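Local coordinates for protein alpha-fucosidase GH29 (Fusarium graminearum, PDB 4PSR) that hydrolyses alpha-L-fucosides as a family 29 glycoside hydrolase and probably removes alpha-1,6-linked fucose from the core N-acetylglucosamine of glycoproteins, at residues Glu125-Phe130 with Gln172-Asn177; Val137-Pro142 with Leu191-Gly196; Arg540-Ser545 with Gly568-Glu573. All blocks are in the same frame, centred on the assembly; numbering follows the deposited sequence.

Contact 1 of 3, residues Glu125-Phe130 with Gln172-Asn177. With FUL (beta-L-fucopyranose), chain M.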
loop_
_atom_site.group_PDB
_atom_site.type_symbol
_atom_site.label_atom_id
_atom_site.label_comp_id
_atom_site.label_asym_id
_atom_site.label_seq_id
_atom_site.Cartn_x
_atom_site.Cartn_y
_atom_site.Cartn_z
ATOM N N GLU A 125 -10.371 -4.967 -13.190
ATOM C CA GLU A 125 -10.532 -4.154 -14.407
ATOM C C GLU A 125 -9.497 -3.042 -14.306
ATOM O O GLU A 125 -9.507 -2.300 -13.318
ATOM C CB GLU A 125 -11.927 -3.575 -14.530
ATOM C CG GLU A 125 -12.048 -2.716 -15.796
ATOM C CD GLU A 125 -13.441 -2.305 -16.169
ATOM O OE1 GLU A 125 -14.410 -2.823 -15.614
ATOM O OE2 GLU A 125 -13.550 -1.397 -17.046
ATOM N N HIS A 126 -8.627 -2.946 -15.303
ATOM C CA HIS A 126 -7.647 -1.863 -15.343
ATOM C C HIS A 126 -8.271 -0.650 -16.071
ATOM O O HIS A 126 -9.457 -0.431 -15.941
ATOM C CB HIS A 126 -6.332 -2.381 -15.943
ATOM C CG HIS A 126 -5.160 -1.531 -15.615
ATOM N ND1 HIS A 126 -4.626 -0.647 -16.528
ATOM C CD2 HIS A 126 -4.476 -1.352 -14.465
ATOM C CE1 HIS A 126 -3.623 0.006 -15.961
ATOM N NE2 HIS A 126 -3.519 -0.397 -14.705
ATOM N N HIS A 127 -7.471 0.147 -16.792
ATOM C CA HIS A 127 -7.973 1.322 -17.512
ATOM C C HIS A 127 -8.532 0.975 -18.904
ATOM O O HIS A 127 -9.115 1.857 -19.543
ATOM C CB HIS A 127 -6.851 2.353 -17.785
ATOM C CG HIS A 127 -6.095 2.871 -16.590
ATOM N ND1 HIS A 127 -6.670 3.234 -15.383
ATOM C CD2 HIS A 127 -4.774 3.160 -16.479
ATOM C CE1 HIS A 127 -5.725 3.723 -14.593
ATOM N NE2 HIS A 127 -4.566 3.672 -15.220
ATOM N N ASP A 128 -8.357 -0.271 -19.352
ATOM C CA ASP A 128 -8.568 -0.678 -20.736
ATOM C C ASP A 128 -9.975 -1.167 -21.060
ATOM O O ASP A 128 -10.203 -1.697 -22.149
ATOM C CB ASP A 128 -7.577 -1.764 -21.120
ATOM C CG ASP A 128 -7.828 -3.087 -20.396
ATOM O OD1 ASP A 128 -8.441 -3.072 -19.299
ATOM O OD2 ASP A 128 -7.403 -4.141 -20.931
ATOM N N GLY A 129 -10.912 -1.011 -20.135
ATOM C CA GLY A 129 -12.310 -1.288 -20.416
ATOM C C GLY A 129 -12.788 -2.738 -20.383
ATOM O O GLY A 129 -13.955 -3.015 -20.742
ATOM N N PHE A 130 -11.903 -3.644 -19.980
ATOM C CA PHE A 130 -12.162 -5.100 -19.997
ATOM C C PHE A 130 -12.403 -5.544 -18.554
ATOM O O PHE A 130 -11.481 -5.525 -17.731
ATOM C CB PHE A 130 -10.928 -5.785 -20.600
ATOM C CG PHE A 130 -11.077 -7.281 -20.868
ATOM C CD1 PHE A 130 -12.053 -7.743 -21.746
ATOM C CD2 PHE A 130 -10.213 -8.211 -20.304
ATOM C CE1 PHE A 130 -12.183 -9.109 -22.033
ATOM C CE2 PHE A 130 -10.332 -9.572 -20.614
ATOM C CZ PHE A 130 -11.304 -10.014 -21.476
ATOM N N GLN A 172 -11.128 1.777 -13.353
ATOM C CA GLN A 172 -12.037 2.001 -14.476
ATOM C C GLN A 172 -12.462 3.455 -14.680
ATOM O O GLN A 172 -13.131 3.756 -15.663
ATOM C CB GLN A 172 -13.218 1.022 -14.444
ATOM C CG GLN A 172 -14.428 1.362 -13.596
ATOM C CD GLN A 172 -14.265 1.219 -12.093
ATOM O OE1 GLN A 172 -13.142 1.165 -11.576
ATOM N NE2 GLN A 172 -15.386 1.166 -11.368
ATOM N N ALA A 173 -12.018 4.358 -13.813
ATOM C CA ALA A 173 -12.286 5.792 -14.023
ATOM C C ALA A 173 -11.488 6.379 -15.163
ATOM O O ALA A 173 -12.036 7.166 -15.969
ATOM C CB ALA A 173 -12.022 6.569 -12.767
ATOM N N TYR A 174 -10.199 6.070 -15.278
ATOM C CA TYR A 174 -9.390 6.739 -16.302
ATOM C C TYR A 174 -9.760 6.261 -17.705
ATOM O O TYR A 174 -9.521 6.947 -18.714
ATOM C CB TYR A 174 -7.896 6.577 -16.006
ATOM C CG TYR A 174 -6.955 7.302 -16.926
ATOM C CD1 TYR A 174 -7.205 8.609 -17.345
ATOM C CD2 TYR A 174 -5.765 6.716 -17.313
ATOM C CE1 TYR A 174 -6.326 9.259 -18.169
ATOM C CE2 TYR A 174 -4.870 7.370 -18.148
ATOM C CZ TYR A 174 -5.145 8.653 -18.556
ATOM O OH TYR A 174 -4.221 9.264 -19.391
ATOM N N ASN A 175 -10.427 5.107 -17.777
ATOM C CA ASN A 175 -10.923 4.585 -19.043
ATOM C C ASN A 175 -11.649 5.619 -19.916
ATOM O O ASN A 175 -11.438 5.630 -21.136
ATOM C CB ASN A 175 -11.848 3.379 -18.763
ATOM C CG ASN A 175 -12.559 2.892 -19.992
ATOM O OD1 ASN A 175 -13.736 3.217 -20.195
ATOM N ND2 ASN A 175 -11.862 2.148 -20.844
ATOM N N TYR A 176 -12.480 6.444 -19.297
ATOM C CA TYR A 176 -13.256 7.443 -20.026
ATOM C C TYR A 176 -12.814 8.851 -19.715
ATOM O O TYR A 176 -13.523 9.809 -20.087
ATOM C CB TYR A 176 -14.754 7.276 -19.767
ATOM C CG TYR A 176 -15.261 7.467 -18.347
ATOM C CD1 TYR A 176 -15.267 6.400 -17.430
ATOM C CD2 TYR A 176 -15.834 8.687 -17.936
ATOM C CE1 TYR A 176 -15.779 6.557 -16.176
ATOM C CE2 TYR A 176 -16.332 8.848 -16.646
ATOM C CZ TYR A 176 -16.329 7.771 -15.785
ATOM O OH TYR A 176 -16.852 7.895 -14.517
ATOM N N ASN A 177 -11.677 8.993 -19.028
ATOM C CA ASN A 177 -11.111 10.303 -18.673
ATOM C C ASN A 177 -9.775 10.538 -19.352
ATOM O O ASN A 177 -9.009 11.380 -18.912
ATOM C CB ASN A 177 -11.006 10.484 -17.146
ATOM C CG ASN A 177 -12.304 10.903 -16.527
ATOM O OD1 ASN A 177 -12.716 12.068 -16.675
ATOM N ND2 ASN A 177 -12.961 10.010 -15.821
HETATM C C1 FUL M . -1.309 3.669 -11.798
HETATM C C2 FUL M . -1.778 3.021 -13.085
HETATM O O2 FUL M . -1.896 3.967 -14.159
HETATM C C3 FUL M . -0.754 1.967 -13.415
HETATM O O3 FUL M . -1.090 1.375 -14.650
HETATM C C4 FUL M . -0.765 0.960 -12.293
HETATM O O4 FUL M . -2.032 0.311 -12.253
HETATM C C5 FUL M . -0.473 1.670 -10.977
HETATM C C6 FUL M . -0.541 0.746 -9.780
HETATM O O5 FUL M . -1.368 2.751 -10.731
HETATM O O1 FUL M . -2.183 4.722 -11.486
#
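Asn175 ND2 donates to two backbone carbonyls, His127 O across the contact and Leu194 O outside it. The bond from Asn175 ND2 to His127 O is 3.1 Å long, with an N-H...O angle of 157°. The donor meets this oxygen from above the carbonyl plane, and the oxygen lies in the plane of the Asn175 amide. Asn175 CA adds a CA-H...O contact to the same oxygen.

The His127 ring points NE2 at the sugar. His127 NE2 hydrogen-bonds O2 of beta-L-fucopyranose at 2.9 Å, near the ring plane, and either atom could be the donor. His127 ND1 is bonded to His171 O, which fixes the rotation of the ring. The edge of the Tyr174 ring comes in, with CD2 over the centre of the imidazole and planes at 88°, a T-shaped pair. With CG anti to the backbone N (chi1 -176°), Tyr174 CB also lies on that face, as a CH-pi contact.

His126 NE2 bonds fucose O4 at 3.0 Å and, weakly, O3. Glu125 OE2 touches Gln172 CB and forms a salt bridge with Lys210. The loop after strand 119-125 thus supplies His126 and His127 to the fucose site of this TIM barrel, and the segment after strand 165-170 backs His127 through Tyr174 and Asn175.

Contact 2 of 3, residues Val137-Pro142 with Leu191-Gly196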
loop_
_atom_site.group_PDB
_atom_site.type_symbol
_atom_site.label_atom_id
_atom_site.label_comp_id
_atom_site.label_asym_id
_atom_site.label_seq_id
_atom_site.Cartn_x
_atom_site.Cartn_y
_atom_site.Cartn_z
ATOM N N VAL A 137 -23.225 -5.890 -17.214
ATOM C CA VAL A 137 -23.182 -4.479 -17.601
ATOM C C VAL A 137 -22.083 -4.169 -18.608
ATOM O O VAL A 137 -22.147 -3.138 -19.295
ATOM C CB VAL A 137 -23.065 -3.499 -16.385
ATOM C CG1 VAL A 137 -24.231 -3.699 -15.405
ATOM C CG2 VAL A 137 -21.760 -3.626 -15.670
ATOM N N ASN A 138 -21.090 -5.058 -18.731
ATOM C CA ASN A 138 -20.008 -4.866 -19.696
ATOM C C ASN A 138 -19.720 -6.169 -20.434
ATOM O O ASN A 138 -19.143 -7.099 -19.869
ATOM C CB ASN A 138 -18.737 -4.350 -19.005
ATOM C CG ASN A 138 -17.606 -4.145 -19.977
ATOM O OD1 ASN A 138 -17.830 -4.060 -21.198
ATOM N ND2 ASN A 138 -16.394 -4.046 -19.469
ATOM N N GLU A 139 -20.110 -6.227 -21.704
ATOM C CA GLU A 139 -19.879 -7.398 -22.551
ATOM C C GLU A 139 -18.404 -7.677 -22.832
ATOM O O GLU A 139 -18.035 -8.800 -23.256
ATOM C CB GLU A 139 -20.615 -7.278 -23.888
ATOM C CG GLU A 139 -20.194 -6.085 -24.792
ATOM C CD GLU A 139 -20.929 -4.792 -24.522
ATOM O OE1 GLU A 139 -21.500 -4.589 -23.431
ATOM O OE2 GLU A 139 -20.930 -3.957 -25.463
ATOM N N TRP A 140 -17.552 -6.680 -22.591
ATOM C CA TRP A 140 -16.128 -6.830 -22.793
ATOM C C TRP A 140 -15.546 -7.549 -21.593
ATOM O O TRP A 140 -15.072 -6.925 -20.635
ATOM C CB TRP A 140 -15.473 -5.458 -23.037
ATOM C CG TRP A 140 -15.976 -4.831 -24.322
ATOM C CD1 TRP A 140 -16.998 -3.928 -24.443
ATOM C CD2 TRP A 140 -15.497 -5.086 -25.646
ATOM N NE1 TRP A 140 -17.177 -3.609 -25.767
ATOM C CE2 TRP A 140 -16.280 -4.303 -26.523
ATOM C CE3 TRP A 140 -14.484 -5.887 -26.168
ATOM C CZ2 TRP A 140 -16.071 -4.294 -27.897
ATOM C CZ3 TRP A 140 -14.266 -5.870 -27.519
ATOM C CH2 TRP A 140 -15.068 -5.073 -28.376
ATOM N N ASN A 141 -15.600 -8.877 -21.644
ATOM C CA ASN A 141 -15.215 -9.688 -20.490
ATOM C C ASN A 141 -14.738 -11.056 -20.983
ATOM O O ASN A 141 -15.022 -11.467 -22.132
ATOM C CB ASN A 141 -16.372 -9.746 -19.463
ATOM C CG ASN A 141 -17.514 -10.652 -19.885
ATOM O OD1 ASN A 141 -17.314 -11.840 -20.134
ATOM N ND2 ASN A 141 -18.715 -10.115 -19.925
ATOM N N PRO A 142 -14.009 -11.800 -20.138
ATOM C CA PRO A 142 -13.361 -13.045 -20.540
ATOM C C PRO A 142 -14.274 -14.271 -20.502
ATOM O O PRO A 142 -13.802 -15.355 -20.803
ATOM C CB PRO A 142 -12.215 -13.179 -19.539
ATOM C CG PRO A 142 -12.756 -12.530 -18.292
ATOM C CD PRO A 142 -13.477 -11.313 -18.858
ATOM N N LEU A 191 -18.247 -1.032 -29.071
ATOM C CA LEU A 191 -16.867 -0.603 -29.041
ATOM C C LEU A 191 -16.676 0.703 -28.262
ATOM O O LEU A 191 -15.663 0.881 -27.585
ATOM C CB LEU A 191 -16.295 -0.499 -30.462
ATOM C CG LEU A 191 -14.772 -0.323 -30.558
ATOM C CD1 LEU A 191 -14.006 -1.438 -29.856
ATOM C CD2 LEU A 191 -14.366 -0.208 -32.025
ATOM N N GLN A 192 -17.644 1.606 -28.325
ATOM C CA GLN A 192 -17.594 2.809 -27.514
ATOM C C GLN A 192 -17.475 2.480 -26.032
ATOM O O GLN A 192 -16.786 3.183 -25.295
ATOM C CB GLN A 192 -18.822 3.669 -27.731
ATOM C CG GLN A 192 -18.913 4.391 -29.080
ATOM C CD GLN A 192 -20.223 5.149 -29.222
ATOM O OE1 GLN A 192 -21.110 5.051 -28.376
ATOM N NE2 GLN A 192 -20.355 5.895 -30.307
ATOM N N LYS A 193 -18.152 1.429 -25.593
ATOM C CA LYS A 193 -18.083 1.041 -24.185
ATOM C C LYS A 193 -16.653 0.614 -23.812
ATOM O O LYS A 193 -16.138 1.006 -22.762
ATOM C CB LYS A 193 -19.067 -0.075 -23.857
ATOM C CG LYS A 193 -19.087 -0.463 -22.367
ATOM C CD LYS A 193 -20.105 -1.573 -22.077
ATOM C CE LYS A 193 -21.550 -1.103 -22.248
ATOM N NZ LYS A 193 -22.456 -2.267 -22.057
ATOM N N LEU A 194 -16.004 -0.180 -24.644
ATOM C CA LEU A 194 -14.611 -0.572 -24.387
ATOM C C LEU A 194 -13.686 0.651 -24.268
ATOM O O LEU A 194 -12.856 0.750 -23.346
ATOM C CB LEU A 194 -14.086 -1.515 -25.463
ATOM C CG LEU A 194 -12.661 -2.027 -25.223
ATOM C CD1 LEU A 194 -12.587 -3.066 -24.100
ATOM C CD2 LEU A 194 -12.089 -2.582 -26.523
ATOM N N LEU A 195 -13.846 1.575 -25.215
ATOM C CA LEU A 195 -12.907 2.669 -25.434
ATOM C C LEU A 195 -13.286 3.966 -24.701
ATOM O O LEU A 195 -12.648 4.999 -24.913
ATOM C CB LEU A 195 -12.755 2.926 -26.943
ATOM C CG LEU A 195 -12.244 1.748 -27.754
ATOM C CD1 LEU A 195 -12.204 2.037 -29.243
ATOM C CD2 LEU A 195 -10.853 1.351 -27.302
ATOM N N GLY A 196 -14.297 3.919 -23.849
ATOM C CA GLY A 196 -14.668 5.065 -23.034
ATOM C C GLY A 196 -15.238 6.227 -23.834
ATOM O O GLY A 196 -14.993 7.384 -23.470
HETATM O O HOH W 1 -23.115 -2.337 -25.475
#
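Lys193 NZ is gripped by two oxygens of segment 137-142. It donates to Val137 O at 2.9 Å, tilted 35° from the carbonyl plane. It also forms a salt bridge with Glu139 OE1 at 2.9 Å, on the syn lone pair of that oxygen. The Glu139 and Lys193 side chains meet tip to tip. The lysine chain is extended as far as CD and bends at chi3 (-68°), which swings CE off the line of the chain. On the way, Lys193 CD passes Asn138 OD1 at 3.5 Å, the two side chains running in opposite directions.

Trp140 carries the apolar half. Leu194 CB sits over one face of its indole, 3.6 Å from the centroid of the five-membered ring and only 7° off the normal, a CH-pi contact. Leu194 CD1 lies nearby, 3.8 Å from Trp140 CG. At the six-membered ring, Trp140 CZ2 meets Leu191 CD1 at 4.0 Å.

A second shell sets these groups. Ser190 receives Trp140 NE1 on its backbone O and hydrogen-bonds Glu139 OE2 through its hydroxyl. A water donates to Glu139 OE2 at 2.7 Å and is weakly bonded to Lys193 NZ. Asn138 OD1 accepts from Trp140 N, an Asx turn, while Asn138 ND2 bonds Ser131 OG.

Gly196, with positive phi, forms a Schellman motif after the helix. Helix 76-80 packs against Trp140, Leu191 and Leu194, and helix 200-218 lies against Val137, Asn138 and Lys193. The contact therefore joins the long loop after barrel strand 119-125 to the C-terminal part of helix 189-195.

Contact 3 of 3, residues Arg540-Ser545 with Gly568-Glu573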
loop_
_atom_site.group_PDB
_atom_site.type_symbol
_atom_site.label_atom_id
_atom_site.label_comp_id
_atom_site.label_asym_id
_atom_site.label_seq_id
_atom_site.Cartn_x
_atom_site.Cartn_y
_atom_site.Cartn_z
ATOM N N ARG A 540 -0.873 17.597 28.741
ATOM C CA ARG A 540 -0.663 18.481 29.891
ATOM C C ARG A 540 0.767 18.998 30.015
ATOM O O ARG A 540 1.060 19.850 30.855
ATOM C CB ARG A 540 -1.080 17.777 31.193
ATOM C CG ARG A 540 -2.596 17.530 31.337
ATOM C CD ARG A 540 -3.395 18.812 31.498
ATOM N NE ARG A 540 -2.544 19.918 31.923
ATOM C CZ ARG A 540 -2.218 20.187 33.183
ATOM N NH1 ARG A 540 -1.417 21.213 33.442
ATOM N NH2 ARG A 540 -2.682 19.438 34.180
ATOM N N SER A 541 1.679 18.492 29.192
ATOM C CA SER A 541 3.025 19.032 29.138
ATOM C C SER A 541 3.683 18.651 27.803
ATOM O O SER A 541 3.238 17.728 27.112
ATOM C CB SER A 541 3.888 18.601 30.343
ATOM O OG SER A 541 4.081 17.193 30.414
ATOM N N ILE A 542 4.729 19.393 27.469
ATOM C CA ILE A 542 5.506 19.141 26.268
ATOM C C ILE A 542 6.965 19.440 26.551
ATOM O O ILE A 542 7.287 20.444 27.217
ATOM C CB ILE A 542 5.003 20.002 25.104
ATOM C CG1 ILE A 542 5.821 19.738 23.827
ATOM C CG2 ILE A 542 5.044 21.480 25.455
ATOM C CD1 ILE A 542 5.170 20.312 22.585
ATOM N N ARG A 543 7.846 18.572 26.070
ATOM C CA ARG A 543 9.275 18.819 26.077
ATOM C C ARG A 543 9.742 19.100 24.647
ATOM O O ARG A 543 9.602 18.244 23.757
ATOM C CB ARG A 543 10.050 17.642 26.639
ATOM C CG ARG A 543 11.496 17.986 26.937
ATOM C CD ARG A 543 12.069 17.050 27.989
ATOM N NE ARG A 543 11.721 15.658 27.721
ATOM C CZ ARG A 543 11.579 14.721 28.649
ATOM N NH1 ARG A 543 11.277 13.483 28.282
ATOM N NH2 ARG A 543 11.738 15.013 29.937
ATOM N N VAL A 544 10.276 20.297 24.441
ATOM C CA VAL A 544 10.739 20.741 23.128
ATOM C C VAL A 544 12.261 20.610 23.109
ATOM O O VAL A 544 12.958 21.061 24.023
ATOM C CB VAL A 544 10.318 22.197 22.874
ATOM C CG1 VAL A 544 10.896 22.705 21.536
ATOM C CG2 VAL A 544 8.795 22.353 22.899
ATOM N N SER A 545 12.815 19.969 22.089
ATOM C CA SER A 545 14.254 19.788 22.026
ATOM C C SER A 545 14.987 21.095 21.748
ATOM O O SER A 545 14.418 22.056 21.221
ATOM C CB SER A 545 14.607 18.766 20.932
ATOM O OG SER A 545 13.976 17.528 21.194
ATOM N N GLY A 568 12.808 23.267 25.961
ATOM C CA GLY A 568 12.611 23.035 27.383
ATOM C C GLY A 568 11.314 22.308 27.654
ATOM O O GLY A 568 10.597 21.922 26.733
ATOM N N GLU A 569 11.006 22.148 28.938
ATOM C CA GLU A 569 9.748 21.571 29.372
ATOM C C GLU A 569 8.724 22.655 29.705
ATOM O O GLU A 569 9.060 23.676 30.327
ATOM C CB GLU A 569 9.997 20.690 30.591
ATOM C CG GLU A 569 10.985 19.580 30.321
ATOM C CD GLU A 569 11.241 18.694 31.529
ATOM O OE1 GLU A 569 10.625 18.931 32.592
ATOM O OE2 GLU A 569 12.070 17.767 31.406
ATOM N N HIS A 570 7.474 22.422 29.317
ATOM C CA HIS A 570 6.383 23.381 29.490
ATOM C C HIS A 570 5.092 22.703 29.905
ATOM O O HIS A 570 4.704 21.700 29.317
ATOM C CB HIS A 570 6.074 24.096 28.173
ATOM C CG HIS A 570 7.250 24.779 27.562
ATOM N ND1 HIS A 570 7.606 26.072 27.881
ATOM C CD2 HIS A 570 8.157 24.352 26.650
ATOM C CE1 HIS A 570 8.684 26.409 27.195
ATOM N NE2 HIS A 570 9.036 25.385 26.437
ATOM N N GLU A 571 4.370 23.285 30.859
ATOM C CA GLU A 571 3.027 22.807 31.156
ATOM C C GLU A 571 2.037 23.307 30.124
ATOM O O GLU A 571 2.215 24.394 29.575
ATOM C CB GLU A 571 2.585 23.274 32.538
ATOM C CG GLU A 571 3.255 22.524 33.652
ATOM C CD GLU A 571 2.619 22.804 35.000
ATOM O OE1 GLU A 571 3.369 22.981 35.983
ATOM O OE2 GLU A 571 1.369 22.838 35.076
ATOM N N VAL A 572 0.981 22.525 29.900
ATOM C CA VAL A 572 -0.051 22.814 28.913
ATOM C C VAL A 572 -1.396 22.652 29.599
ATOM O O VAL A 572 -1.625 21.657 30.284
ATOM C CB VAL A 572 0.047 21.805 27.714
ATOM C CG1 VAL A 572 -1.064 22.039 26.726
ATOM C CG2 VAL A 572 1.400 21.905 27.037
ATOM N N GLU A 573 -2.292 23.620 29.428
ATOM C CA GLU A 573 -3.625 23.523 30.015
ATOM C C GLU A 573 -4.466 22.438 29.356
ATOM O O GLU A 573 -4.507 22.349 28.129
ATOM C CB GLU A 573 -4.343 24.869 29.889
ATOM C CG GLU A 573 -5.852 24.808 30.120
ATOM C CD GLU A 573 -6.507 26.177 30.076
ATOM O OE1 GLU A 573 -5.817 27.181 30.357
ATOM O OE2 GLU A 573 -7.712 26.251 29.752
#
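Arg543 and Glu569 lie side by side across two antiparallel strands and point the same way. Arg543 NH2 donates to Glu569 OE2 at 3.1 Å. The carboxylate oxygen lies in the guanidinium plane, but the donor comes from above the carboxylate plane, and the planes are 56° apart. Arg543 CD rests on Glu569 CG at 3.6 Å.

Arg540 approaches otherwise. A nearly eclipsed chi3 (-19°) brings NE to Val572 O, nearly along the C=O axis. The N...O length of 2.6 Å is unusually short and therefore doubtful. NH1 makes a long salt bridge to Glu571 OE2. These two side chains cross obliquely, their planes also 56° apart.

Ile542, Val544 and His570 share the other face. Ile542 CG2 meets Val572 CG2 at 4.0 Å and His570 CB at 3.9 Å. His570 NE2 is held by Ser566 O. Ile542 also packs on Leu565 and Ala550.

Arg540 and Ser541 both face Phe507 in a classic beta bulge. Backbone bonds, as in the hydrogen-bonded pairs Ile542-His570 and Val544-Gly568, join 568-571, the outermost strand of its sheet within the chain, to 541-544. Salt-bridged charges lie on the Arg543/Glu569 face, while mostly apolar side chains on the Ile542/Val544 face meet the neighbouring sheet.

In the fold
Contacts 1 and 2 are neighbours, with centres 10 Å apart. Their segments alternate along the chain, so the loop after strand 119-125 meets the region after strand 165-170 twice. Two probable hydrogen bonds join them directly: Asn138 ND2 to Gly129 O at 2.9 Å, and Asn175 ND2 to Leu194 O at 3.0 Å. Contact 1 touches the bound fucose, whereas contact 2 lies next to contact 1 and farther from the centre of the chain (about 29 Å against 21 Å, from contact centres). His34, Glu46, Trp47, Asp226 and Lys272 also hydrogen-bond the sugar. Contact 3 belongs to a separate beta-sheet near the C-terminus. Its centre is about 52 Å from that of contact 1 and 61 Å from that of contact 2.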